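Local coordinates for protein 2-dehydropantoate 2-reductase (Porphyromonas gingivalis, PDB 2QYT) that probably catalyses the NADPH-dependent reduction of 2-dehydropantoate (ketopantoate) to (R)-pantoate, a step on the route to pantothenate, at residues A[113-118]-A[133-138]; A[168-173]-A[188-193]; A[46-51]-A[150-155]. One frame throughout, in Å; residues are numbered along the deposited sequence.

Contact 1: residues A[113-118]-A[133-138]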
ATOM      1  N   ILE A 113      -1.199 -11.957   5.116  1.00 18.88           N
ATOM      2  CA  ILE A 113      -0.283 -10.913   4.803  1.00 19.98           C
ATOM      3  C   ILE A 113      -1.008  -9.948   3.897  1.00 20.71           C
ATOM      4  O   ILE A 113      -1.663 -10.374   2.922  1.00 21.54           O
ATOM      5  CB  ILE A 113       0.984 -11.456   4.097  1.00 19.78           C
ATOM      6  CG1 ILE A 113       1.650 -12.548   4.951  1.00 20.51           C
ATOM      7  CG2 ILE A 113       1.961 -10.348   3.837  1.00 21.00           C
ATOM      8  CD1 ILE A 113       2.677 -13.322   4.206  1.00 22.70           C
ATOM      9  N   LEU A 114      -0.895  -8.660   4.252  1.00 20.49           N
ATOM     10  CA  LEU A 114      -1.441  -7.527   3.511  1.00 21.24           C
ATOM     11  C   LEU A 114      -0.324  -6.603   3.001  1.00 20.63           C
ATOM     12  O   LEU A 114       0.193  -5.798   3.762  1.00 18.87           O
ATOM     13  CB  LEU A 114      -2.326  -6.680   4.436  1.00 22.27           C
ATOM     14  CG  LEU A 114      -3.837  -6.678   4.221  1.00 23.45           C
ATOM     15  CD1 LEU A 114      -4.572  -5.679   5.114  1.00 17.55           C
ATOM     16  CD2 LEU A 114      -4.050  -6.365   2.751  1.00 24.72           C
ATOM     17  N   PRO A 115       0.009  -6.685   1.704  1.00 21.12           N
ATOM     18  CA  PRO A 115       0.916  -5.687   1.175  1.00 22.69           C
ATOM     19  C   PRO A 115       0.142  -4.387   0.942  1.00 23.53           C
ATOM     20  O   PRO A 115      -0.912  -4.385   0.274  1.00 25.84           O
ATOM     21  CB  PRO A 115       1.386  -6.298  -0.176  1.00 21.87           C
ATOM     22  CG  PRO A 115       0.718  -7.653  -0.289  1.00 21.85           C
ATOM     23  CD  PRO A 115      -0.441  -7.623   0.652  1.00 21.21           C
ATOM     24  N   LEU A 116       0.625  -3.290   1.502  1.00 24.44           N
ATOM     25  CA  LEU A 116      -0.053  -2.015   1.315  1.00 25.05           C
ATOM     26  C   LEU A 116       0.668  -1.078   0.320  1.00 26.21           C
ATOM     27  O   LEU A 116       0.267   0.076   0.128  1.00 28.70           O
ATOM     28  CB  LEU A 116      -0.341  -1.352   2.676  1.00 24.63           C
ATOM     29  CG  LEU A 116      -1.131  -2.244   3.673  1.00 25.15           C
ATOM     30  CD1 LEU A 116      -1.136  -1.637   5.062  1.00 23.28           C
ATOM     31  CD2 LEU A 116      -2.585  -2.573   3.153  1.00 21.33           C
ATOM     32  N   LEU A 117       1.680  -1.611  -0.346  1.00 26.36           N
ATOM     33  CA  LEU A 117       2.572  -0.899  -1.274  1.00 26.86           C
ATOM     34  C   LEU A 117       1.885  -0.612  -2.615  1.00 25.95           C
ATOM     35  O   LEU A 117       0.965  -1.326  -3.021  1.00 24.18           O
ATOM     36  CB  LEU A 117       3.827  -1.766  -1.584  1.00 27.43           C
ATOM     37  CG  LEU A 117       4.589  -2.576  -0.505  1.00 29.37           C
ATOM     38  CD1 LEU A 117       3.641  -3.578   0.117  1.00 28.62           C
ATOM     39  CD2 LEU A 117       5.845  -3.305  -1.060  1.00 27.21           C
ATOM     40  N   ASN A 118       2.376   0.414  -3.316  1.00 26.11           N
ATOM     41  CA  ASN A 118       1.899   0.721  -4.657  1.00 25.11           C
ATOM     42  C   ASN A 118       2.431  -0.297  -5.636  1.00 24.41           C
ATOM     43  O   ASN A 118       3.453  -0.935  -5.390  1.00 24.95           O
ATOM     44  CB  ASN A 118       2.299   2.130  -5.039  1.00 26.18           C
ATOM     45  CG  ASN A 118       1.387   3.179  -4.413  1.00 27.87           C
ATOM     46  OD1 ASN A 118       0.143   3.047  -4.429  1.00 30.86           O
ATOM     47  ND2 ASN A 118       1.985   4.233  -3.878  1.00 28.48           N
ATOM     48  N   THR A 133      -4.027 -18.280  -0.159  1.00 22.45           N
ATOM     49  CA  THR A 133      -4.931 -18.079   0.918  1.00 21.27           C
ATOM     50  C   THR A 133      -4.251 -17.164   1.957  1.00 20.24           C
ATOM     51  O   THR A 133      -4.930 -16.456   2.684  1.00 20.73           O
ATOM     52  CB  THR A 133      -5.303 -19.494   1.420  1.00 21.70           C
ATOM     53  OG1 THR A 133      -6.725 -19.697   1.324  1.00 24.01           O
ATOM     54  CG2 THR A 133      -4.679 -19.858   2.781  1.00 19.80           C
ATOM     55  N   VAL A 134      -2.914 -17.171   1.980  1.00 18.49           N
ATOM     56  CA  VAL A 134      -2.105 -16.404   2.961  1.00 17.71           C
ATOM     57  C   VAL A 134      -1.988 -14.906   2.571  1.00 16.20           C
ATOM     58  O   VAL A 134      -1.949 -14.033   3.413  1.00 16.12           O
ATOM     59  CB  VAL A 134      -0.672 -17.038   3.150  1.00 17.31           C
ATOM     60  CG1 VAL A 134       0.249 -16.128   3.950  1.00 17.47           C
ATOM     61  CG2 VAL A 134      -0.748 -18.416   3.828  1.00 16.83           C
ATOM     62  N   VAL A 135      -1.950 -14.614   1.286  1.00 15.96           N
ATOM     63  CA  VAL A 135      -1.659 -13.246   0.860  1.00 15.71           C
ATOM     64  C   VAL A 135      -2.962 -12.589   0.402  1.00 14.70           C
ATOM     65  O   VAL A 135      -3.595 -13.073  -0.504  1.00 14.58           O
ATOM     66  CB  VAL A 135      -0.544 -13.212  -0.247  1.00 16.67           C
ATOM     67  CG1 VAL A 135      -0.323 -11.780  -0.785  1.00 15.77           C
ATOM     68  CG2 VAL A 135       0.768 -13.858   0.266  1.00 15.56           C
ATOM     69  N   TRP A 136      -3.374 -11.519   1.079  1.00 14.59           N
ATOM     70  CA  TRP A 136      -4.500 -10.717   0.633  1.00 15.22           C
ATOM     71  C   TRP A 136      -3.995  -9.502  -0.162  1.00 15.37           C
ATOM     72  O   TRP A 136      -2.813  -9.313  -0.282  1.00 15.94           O
ATOM     73  CB  TRP A 136      -5.320 -10.263   1.835  1.00 15.26           C
ATOM     74  CG  TRP A 136      -6.061 -11.382   2.583  1.00 16.84           C
ATOM     75  CD1 TRP A 136      -6.328 -12.673   2.145  1.00 16.04           C
ATOM     76  CD2 TRP A 136      -6.687 -11.259   3.857  1.00 14.65           C
ATOM     77  NE1 TRP A 136      -7.072 -13.334   3.082  1.00 14.78           N
ATOM     78  CE2 TRP A 136      -7.285 -12.500   4.151  1.00 16.10           C
ATOM     79  CE3 TRP A 136      -6.773 -10.214   4.798  1.00 15.08           C
ATOM     80  CZ2 TRP A 136      -7.969 -12.738   5.359  1.00 16.06           C
ATOM     81  CZ3 TRP A 136      -7.450 -10.452   5.997  1.00 15.67           C
ATOM     82  CH2 TRP A 136      -8.031 -11.706   6.263  1.00 15.40           C
ATOM     83  N   LYS A 137      -4.899  -8.721  -0.736  1.00 15.67           N
ATOM     84  CA  LYS A 137      -4.556  -7.536  -1.511  1.00 15.95           C
ATOM     85  C   LYS A 137      -4.993  -6.332  -0.709  1.00 15.99           C
ATOM     86  O   LYS A 137      -5.997  -6.387  -0.004  1.00 15.43           O
ATOM     87  CB  LYS A 137      -5.318  -7.536  -2.830  1.00 16.58           C
ATOM     88  CG  LYS A 137      -5.034  -8.767  -3.631  1.00 18.92           C
ATOM     89  CD  LYS A 137      -5.488  -8.661  -5.053  1.00 24.08           C
ATOM     90  CE  LYS A 137      -5.265 -10.020  -5.692  1.00 27.99           C
ATOM     91  NZ  LYS A 137      -5.840 -10.106  -7.056  1.00 32.64           N
ATOM     92  N   GLY A 138      -4.240  -5.252  -0.811  1.00 16.20           N
ATOM     93  CA  GLY A 138      -4.610  -4.030  -0.116  1.00 17.63           C
ATOM     94  C   GLY A 138      -4.058  -2.805  -0.806  1.00 17.87           C
ATOM     95  O   GLY A 138      -3.136  -2.909  -1.614  1.00 16.71           O
TER
HETATM   96  O   HOH W   1      -1.816  -5.950  -2.518  1.00  6.87           O
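The P115 ring meets the 133-138 segment by its rim atoms: CD lies 3.1 Å from W136 O, and CG is 4.3 Å from V135 CG1. I122 and M126 of helix 122-126 also pack on this ring. Of the W136 side chain, CB alone stays near I113 and L114, and the indole leads away from 113-118. Its neighbours there are Y86 and, on helix 172-183, L177, D173 and E174.

Two backbone bonds join the parallel chains around I113. I113 N donates to V134 O at 2.8 Å, and W136 N donates to I113 O, also at 2.8 Å. Beside them, I113 CD1 meets V134 CG1 at 3.7 Å, the two branched side chains crossing obliquely. Beta-branched isoleucine suits the extended chain at 113, and V134, buried in the loop opposite, offers a branched apolar surface to I113 CD1.

The pairing goes no further at P115, whose nitrogen carries no hydrogen and whose CD takes the place beside W136 O. One step on, a water enters: it accepts from G138 N at 3.0 Å and donates weakly to P115 O. G138, having no side chain, leaves room for two leucine branches. L114 CD2 rests 3.4 Å from K137 O, while L116 CD2 lies 4.1 Å from G138 CA. K137 turns away and forms salt bridges with D195 and E124.

The chemistry is thus graded: direct amide bonds at one end, a proline that ends them, then a water between the backbones. The edge strand 111-115 of the Rossmann-type sheet is thereby held to the chain just ahead of strand 137-148, bridged by backbone at a single residue pair.

Contact 2: residues A[168-173]-A[188-193]. With SO4 (sulfate ion), chain F.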
ATOM      1  N   PRO A 168     -15.345 -14.586  -3.305  1.00 34.03           N
ATOM      2  CA  PRO A 168     -16.703 -14.085  -3.496  1.00 34.68           C
ATOM      3  C   PRO A 168     -17.460 -13.809  -2.192  1.00 35.11           C
ATOM      4  O   PRO A 168     -18.397 -13.005  -2.186  1.00 34.84           O
ATOM      5  CB  PRO A 168     -17.395 -15.214  -4.272  1.00 34.57           C
ATOM      6  CG  PRO A 168     -16.317 -16.206  -4.621  1.00 34.61           C
ATOM      7  CD  PRO A 168     -15.254 -16.025  -3.623  1.00 34.53           C
ATOM      8  N   GLU A 169     -17.077 -14.477  -1.105  1.00 35.47           N
ATOM      9  CA  GLU A 169     -17.679 -14.205   0.207  1.00 36.11           C
ATOM     10  C   GLU A 169     -16.570 -13.946   1.246  1.00 35.94           C
ATOM     11  O   GLU A 169     -15.551 -14.679   1.311  1.00 35.18           O
ATOM     12  CB  GLU A 169     -18.611 -15.359   0.640  1.00 36.84           C
ATOM     13  CG  GLU A 169     -19.811 -14.947   1.528  1.00 39.57           C
ATOM     14  CD  GLU A 169     -21.165 -14.873   0.781  1.00 44.24           C
ATOM     15  OE1 GLU A 169     -21.329 -15.479  -0.312  1.00 45.50           O
ATOM     16  OE2 GLU A 169     -22.093 -14.206   1.306  1.00 45.92           O
ATOM     17  N   GLN A 170     -16.767 -12.900   2.048  1.00 35.24           N
ATOM     18  CA  GLN A 170     -15.742 -12.472   2.988  1.00 35.20           C
ATOM     19  C   GLN A 170     -15.478 -13.597   4.038  1.00 34.46           C
ATOM     20  O   GLN A 170     -16.401 -14.287   4.489  1.00 34.74           O
ATOM     21  CB  GLN A 170     -16.082 -11.086   3.571  1.00 35.00           C
ATOM     22  CG  GLN A 170     -17.282 -10.408   2.831  1.00 39.21           C
ATOM     23  CD  GLN A 170     -17.026  -9.009   2.204  1.00 41.88           C
ATOM     24  OE1 GLN A 170     -17.843  -8.095   2.377  1.00 44.43           O
ATOM     25  NE2 GLN A 170     -15.933  -8.857   1.443  1.00 41.72           N
ATOM     26  N   THR A 171     -14.214 -13.838   4.356  1.00 33.28           N
ATOM     27  CA  THR A 171     -13.883 -14.910   5.295  1.00 32.68           C
ATOM     28  C   THR A 171     -13.932 -14.407   6.752  1.00 32.36           C
ATOM     29  O   THR A 171     -14.056 -13.209   7.013  1.00 32.64           O
ATOM     30  CB  THR A 171     -12.512 -15.570   4.976  1.00 32.33           C
ATOM     31  OG1 THR A 171     -11.445 -14.653   5.240  1.00 30.60           O
ATOM     32  CG2 THR A 171     -12.441 -16.010   3.519  1.00 32.93           C
ATOM     33  N   ASP A 172     -13.848 -15.337   7.689  1.00 32.06           N
ATOM     34  CA  ASP A 172     -13.832 -15.006   9.106  1.00 31.49           C
ATOM     35  C   ASP A 172     -12.629 -14.159   9.470  1.00 30.58           C
ATOM     36  O   ASP A 172     -12.773 -13.213  10.233  1.00 29.68           O
ATOM     37  CB  ASP A 172     -13.838 -16.281   9.957  1.00 31.57           C
ATOM     38  CG  ASP A 172     -15.151 -17.016   9.880  1.00 32.71           C
ATOM     39  OD1 ASP A 172     -16.160 -16.390   9.437  1.00 32.86           O
ATOM     40  OD2 ASP A 172     -15.170 -18.218  10.253  1.00 32.62           O
ATOM     41  N   ASP A 173     -11.452 -14.521   8.944  1.00 29.88           N
ATOM     42  CA  ASP A 173     -10.212 -13.773   9.203  1.00 29.33           C
ATOM     43  C   ASP A 173     -10.359 -12.356   8.650  1.00 28.03           C
ATOM     44  O   ASP A 173      -9.868 -11.424   9.272  1.00 26.86           O
ATOM     45  CB  ASP A 173      -8.962 -14.465   8.623  1.00 29.36           C
ATOM     46  CG  ASP A 173      -8.395 -15.587   9.545  1.00 32.36           C
ATOM     47  OD1 ASP A 173      -8.925 -15.812  10.669  1.00 31.76           O
ATOM     48  OD2 ASP A 173      -7.398 -16.256   9.141  1.00 32.50           O
ATOM     49  N   ALA A 188     -11.296   1.606   7.314  1.00 19.87           N
ATOM     50  CA  ALA A 188     -11.038   0.340   6.640  1.00 20.15           C
ATOM     51  C   ALA A 188     -12.275  -0.083   5.907  1.00 20.69           C
ATOM     52  O   ALA A 188     -13.386   0.093   6.395  1.00 21.88           O
ATOM     53  CB  ALA A 188     -10.626  -0.713   7.642  1.00 19.22           C
ATOM     54  N   TYR A 189     -12.070  -0.593   4.701  1.00 20.39           N
ATOM     55  CA  TYR A 189     -13.145  -1.066   3.867  1.00 20.35           C
ATOM     56  C   TYR A 189     -12.659  -2.383   3.293  1.00 19.23           C
ATOM     57  O   TYR A 189     -11.471  -2.534   2.949  1.00 18.05           O
ATOM     58  CB  TYR A 189     -13.422  -0.078   2.718  1.00 21.74           C
ATOM     59  CG  TYR A 189     -13.749   1.366   3.128  1.00 25.38           C
ATOM     60  CD1 TYR A 189     -12.789   2.226   3.698  1.00 28.92           C
ATOM     61  CD2 TYR A 189     -15.015   1.892   2.875  1.00 27.43           C
ATOM     62  CE1 TYR A 189     -13.147   3.570   4.061  1.00 30.39           C
ATOM     63  CE2 TYR A 189     -15.348   3.195   3.199  1.00 29.43           C
ATOM     64  CZ  TYR A 189     -14.434   4.014   3.791  1.00 27.31           C
ATOM     65  OH  TYR A 189     -14.876   5.255   4.094  1.00 27.39           O
ATOM     66  N   ASN A 190     -13.566  -3.335   3.193  1.00 18.17           N
ATOM     67  CA  ASN A 190     -13.183  -4.681   2.797  1.00 19.65           C
ATOM     68  C   ASN A 190     -14.041  -5.070   1.606  1.00 19.99           C
ATOM     69  O   ASN A 190     -14.934  -5.889   1.726  1.00 21.54           O
ATOM     70  CB  ASN A 190     -13.308  -5.643   4.019  1.00 18.89           C
ATOM     71  CG  ASN A 190     -13.174  -7.118   3.672  1.00 19.01           C
ATOM     72  OD1 ASN A 190     -13.826  -7.944   4.302  1.00 24.39           O
ATOM     73  ND2 ASN A 190     -12.309  -7.465   2.728  1.00 17.41           N
ATOM     74  N   PRO A 191     -13.778  -4.472   0.443  1.00 20.26           N
ATOM     75  CA  PRO A 191     -14.675  -4.755  -0.640  1.00 20.79           C
ATOM     76  C   PRO A 191     -14.394  -6.103  -1.265  1.00 20.84           C
ATOM     77  O   PRO A 191     -13.284  -6.625  -1.218  1.00 20.95           O
ATOM     78  CB  PRO A 191     -14.344  -3.648  -1.648  1.00 21.61           C
ATOM     79  CG  PRO A 191     -12.829  -3.482  -1.461  1.00 19.28           C
ATOM     80  CD  PRO A 191     -12.703  -3.545   0.032  1.00 20.87           C
ATOM     81  N   THR A 192     -15.418  -6.637  -1.890  1.00 20.74           N
ATOM     82  CA  THR A 192     -15.320  -7.896  -2.584  1.00 20.33           C
ATOM     83  C   THR A 192     -14.524  -7.777  -3.893  1.00 18.95           C
ATOM     84  O   THR A 192     -13.726  -8.686  -4.252  1.00 19.15           O
ATOM     85  CB  THR A 192     -16.741  -8.475  -2.803  1.00 20.43           C
ATOM     86  OG1 THR A 192     -16.624  -9.825  -3.228  1.00 22.73           O
ATOM     87  CG2 THR A 192     -17.553  -7.652  -3.828  1.00 22.75           C
ATOM     88  N   ASP A 193     -14.738  -6.655  -4.590  1.00 16.85           N
ATOM     89  CA  ASP A 193     -13.983  -6.298  -5.783  1.00 14.40           C
ATOM     90  C   ASP A 193     -12.698  -5.557  -5.412  1.00 12.69           C
ATOM     91  O   ASP A 193     -12.423  -4.450  -5.890  1.00 12.63           O
ATOM     92  CB  ASP A 193     -14.851  -5.511  -6.795  1.00 15.10           C
ATOM     93  CG  ASP A 193     -15.461  -4.214  -6.217  1.00 15.69           C
ATOM     94  OD1 ASP A 193     -15.723  -4.124  -4.986  1.00 14.59           O
ATOM     95  OD2 ASP A 193     -15.708  -3.280  -7.027  1.00 18.55           O
TER
HETATM   96  S   SO4 F 319     -17.152  -1.931   4.042  0.80 58.65           S
HETATM   97  O1  SO4 F 319     -17.955  -1.375   5.142  0.80 58.13           O
HETATM   98  O2  SO4 F 319     -16.582  -0.876   3.212  0.80 57.09           O
HETATM   99  O3  SO4 F 319     -16.075  -2.778   4.574  0.80 57.69           O
HETATM  100  O4  SO4 F 319     -18.041  -2.756   3.223  0.80 59.15           O
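N190 ND2, on the amide that lies beside Q170, is gripped by two acceptors outside the segments, E174 OE1 and F163 O. With CG anti to the backbone N (chi1 170°), the N190 amide group faces the 168-173 segment, where Q170 slides past it in the opposite direction. The two amide planes are only 26° apart, and N190 OD1 is 3.9 Å from Q170 CB. Q170 NE2 goes to the backbone instead, donating to N190 O in a weak, bent bond of 3.1 Å. A glutamine is long enough to span to that carbonyl, though this exposed chain does so in an unusual conformation, nearly eclipsed about chi1.

N190 N donates to sulfate O3 at 2.9 Å; the ion, probably from the crystallisation liquor, also lies 3.2 Å by its O2 from Y189 CD2. At the far end the segments meet loosely, T192 OG1 being 3.8 Å from P168 O.

T171 is the N-cap of helix 172-183: its hydroxyl caps a first-turn backbone amide while its own N bonds E174 OE2, the reciprocal pattern of a capping box. E174 therefore ties the helix start to N190 within the beta-alpha-beta unit of strand 158-164, helix 172-183 and strand 188-189.

Contact 3: residues A[46-51]-A[150-155]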
ATOM      1  N   GLY A  46      17.669   0.473  12.417  1.00 21.44           N
ATOM      2  CA  GLY A  46      18.630   1.572  12.559  1.00 20.28           C
ATOM      3  C   GLY A  46      18.248   2.670  13.537  1.00 19.80           C
ATOM      4  O   GLY A  46      17.786   2.390  14.657  1.00 20.09           O
ATOM      5  N   ALA A  47      18.448   3.918  13.098  1.00 18.50           N
ATOM      6  CA  ALA A  47      18.108   5.124  13.859  1.00 17.12           C
ATOM      7  C   ALA A  47      16.651   5.243  14.161  1.00 16.40           C
ATOM      8  O   ALA A  47      16.282   5.696  15.238  1.00 17.14           O
ATOM      9  CB  ALA A  47      18.607   6.399  13.133  1.00 15.79           C
ATOM     10  N   HIS A  48      15.818   4.871  13.200  1.00 16.08           N
ATOM     11  CA  HIS A  48      14.382   4.850  13.403  1.00 15.84           C
ATOM     12  C   HIS A  48      14.059   3.906  14.589  1.00 16.00           C
ATOM     13  O   HIS A  48      13.504   4.336  15.597  1.00 16.27           O
ATOM     14  CB  HIS A  48      13.705   4.403  12.122  1.00 15.10           C
ATOM     15  CG  HIS A  48      12.229   4.640  12.086  1.00 15.55           C
ATOM     16  ND1 HIS A  48      11.635   5.774  12.618  1.00 17.00           N
ATOM     17  CD2 HIS A  48      11.230   3.913  11.534  1.00 14.60           C
ATOM     18  CE1 HIS A  48      10.332   5.725  12.398  1.00 16.75           C
ATOM     19  NE2 HIS A  48      10.057   4.583  11.781  1.00 16.47           N
ATOM     20  N   LEU A  49      14.461   2.647  14.475  1.00 16.46           N
ATOM     21  CA  LEU A  49      14.382   1.700  15.596  1.00 16.87           C
ATOM     22  C   LEU A  49      14.942   2.275  16.895  1.00 16.46           C
ATOM     23  O   LEU A  49      14.275   2.210  17.943  1.00 17.00           O
ATOM     24  CB  LEU A  49      15.094   0.372  15.272  1.00 15.99           C
ATOM     25  CG  LEU A  49      15.304  -0.597  16.449  1.00 16.97           C
ATOM     26  CD1 LEU A  49      13.918  -1.090  16.941  1.00 18.28           C
ATOM     27  CD2 LEU A  49      16.171  -1.787  16.045  1.00 18.51           C
ATOM     28  N   GLU A  50      16.152   2.837  16.859  1.00 16.89           N
ATOM     29  CA  GLU A  50      16.743   3.363  18.105  1.00 17.08           C
ATOM     30  C   GLU A  50      15.972   4.541  18.745  1.00 15.89           C
ATOM     31  O   GLU A  50      15.852   4.600  19.983  1.00 14.51           O
ATOM     32  CB  GLU A  50      18.250   3.650  17.966  1.00 18.00           C
ATOM     33  CG  GLU A  50      19.098   2.319  17.911  1.00 24.06           C
ATOM     34  CD  GLU A  50      18.749   1.266  19.060  1.00 32.00           C
ATOM     35  OE1 GLU A  50      18.812   1.669  20.269  1.00 31.13           O
ATOM     36  OE2 GLU A  50      18.412   0.056  18.756  1.00 31.12           O
ATOM     37  N   ALA A  51      15.452   5.457  17.916  1.00 14.81           N
ATOM     38  CA  ALA A  51      14.697   6.604  18.412  1.00 14.24           C
ATOM     39  C   ALA A  51      13.353   6.165  19.019  1.00 15.14           C
ATOM     40  O   ALA A  51      12.891   6.743  20.005  1.00 16.43           O
ATOM     41  CB  ALA A  51      14.443   7.593  17.297  1.00 14.96           C
ATOM     42  N   GLY A 150      12.024   8.025  14.371  1.00 16.33           N
ATOM     43  CA  GLY A 150      10.940   7.930  15.340  1.00 16.82           C
ATOM     44  C   GLY A 150       9.729   8.813  15.121  1.00 17.71           C
ATOM     45  O   GLY A 150       8.896   8.948  16.039  1.00 17.39           O
ATOM     46  N   LEU A 151       9.604   9.408  13.928  1.00 17.58           N
ATOM     47  CA  LEU A 151       8.523  10.385  13.708  1.00 17.22           C
ATOM     48  C   LEU A 151       7.849  10.200  12.372  1.00 17.03           C
ATOM     49  O   LEU A 151       8.511  10.191  11.336  1.00 18.03           O
ATOM     50  CB  LEU A 151       9.055  11.831  13.831  1.00 17.76           C
ATOM     51  CG  LEU A 151       8.027  12.973  13.596  1.00 18.54           C
ATOM     52  CD1 LEU A 151       6.986  13.046  14.762  1.00 17.75           C
ATOM     53  CD2 LEU A 151       8.654  14.375  13.336  1.00 18.54           C
ATOM     54  N   ILE A 152       6.530  10.087  12.401  1.00 16.71           N
ATOM     55  CA  ILE A 152       5.702  10.106  11.207  1.00 16.31           C
ATOM     56  C   ILE A 152       4.949  11.439  11.161  1.00 16.79           C
ATOM     57  O   ILE A 152       4.379  11.906  12.180  1.00 16.01           O
ATOM     58  CB  ILE A 152       4.637   8.945  11.196  1.00 16.47           C
ATOM     59  CG1 ILE A 152       5.302   7.577  11.504  1.00 17.65           C
ATOM     60  CG2 ILE A 152       3.932   8.856   9.881  1.00 14.78           C
ATOM     61  CD1 ILE A 152       6.564   7.277  10.615  1.00 20.95           C
ATOM     62  N   THR A 153       4.930  12.034   9.974  1.00 14.55           N
ATOM     63  CA  THR A 153       4.146  13.223   9.737  1.00 16.09           C
ATOM     64  C   THR A 153       3.103  12.927   8.652  1.00 16.11           C
ATOM     65  O   THR A 153       3.442  12.368   7.595  1.00 15.40           O
ATOM     66  CB  THR A 153       5.051  14.362   9.224  1.00 14.88           C
ATOM     67  OG1 THR A 153       6.058  14.593  10.227  1.00 16.13           O
ATOM     68  CG2 THR A 153       4.250  15.653   8.940  1.00 15.00           C
ATOM     69  N   LEU A 154       1.853  13.263   8.944  1.00 15.52           N
ATOM     70  CA  LEU A 154       0.802  13.314   7.946  1.00 16.12           C
ATOM     71  C   LEU A 154       0.543  14.719   7.542  1.00 17.35           C
ATOM     72  O   LEU A 154       0.362  15.627   8.376  1.00 17.32           O
ATOM     73  CB  LEU A 154      -0.514  12.729   8.444  1.00 17.13           C
ATOM     74  CG  LEU A 154      -0.711  11.220   8.465  1.00 16.89           C
ATOM     75  CD1 LEU A 154       0.297  10.585   9.380  1.00 14.41           C
ATOM     76  CD2 LEU A 154      -2.169  10.913   8.919  1.00 15.71           C
ATOM     77  N   GLU A 155       0.458  14.930   6.245  1.00 17.80           N
ATOM     78  CA  GLU A 155       0.228  16.272   5.847  1.00 19.54           C
ATOM     79  C   GLU A 155      -1.270  16.537   5.801  1.00 19.32           C
ATOM     80  O   GLU A 155      -1.696  17.665   5.673  1.00 18.19           O
ATOM     81  CB  GLU A 155       0.966  16.582   4.546  1.00 20.58           C
ATOM     82  CG  GLU A 155       0.512  15.823   3.389  1.00 23.22           C
ATOM     83  CD  GLU A 155       1.233  16.275   2.127  1.00 27.74           C
ATOM     84  OE1 GLU A 155       2.480  16.070   2.049  1.00 31.48           O
ATOM     85  OE2 GLU A 155       0.539  16.816   1.239  1.00 23.14           O
TER
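From CB, which does not itself point at G150, the side chain of H48 brings its ring round to it, CG being placed anti to the backbone N (chi1 -166°) and 4.1 Å from G150 N. The next ring atom, ND1, makes the bond that defines the contact. G150 N donates to it at 2.9 Å, with an angle of 158° at the hydrogen, and approaches the edge of the imidazole only 8° out of the ring plane. CE1 follows at 3.5 Å from G150 N and has L151 N near the same edge; I152 CD1 reaches it obliquely, at 4.4 Å. The tip, NE2, bonds to L16 O, which lies among the glycines of an apparent GxGxxG motif.

Histidine suits this position because its two ring nitrogens can play opposite parts. ND1 accepts and NE2 faces a carbonyl, which is consistent with a neutral ring carrying its proton on NE2. These bonds at two corners fix the ring's rotation. A sulfate, probably from the crystallisation liquor, lies about 3 Å from the H48 side chain between nearest atoms.

One turn further along the helix, A51 turns its CB toward G150, 3.8 Å from G150 N. Its small methyl lets the helix come close to the backbone there. G150 itself has a positive phi, readily reached without a side chain, and its bareness leaves space for A51.

Helix 46-55 thus rests its first turns against the P149-G150 corner of the hairpin formed by strands 137-148 and 151-154. K146 of the first hairpin strand and L58 of strand 58-61, which pairs with 151-154 on its other side, also touch H48.

All three contacts reach the mixed sheet of the N-terminal region. Contacts 1 and 2 adjoin, their centres 13 Å apart: the indole rooted in contact 1 packs on the helix start in contact 2, with W136 CH2 3.4 Å from D173 C. Contact 3 lies about 23 Å from contact 1 and 32 Å from contact 2, centre to centre, and on the opposite side of the chain's centre from contact 2. The hairpin of strands 137-148 and 151-154 links it to contact 1, which is nested within the loop contact 3 closes. Contact 3 reaches the apparent GxGxxG motif, probably part of the NADP site, through both H48 and I152; L116 of contact 1 lies near that motif without touching it.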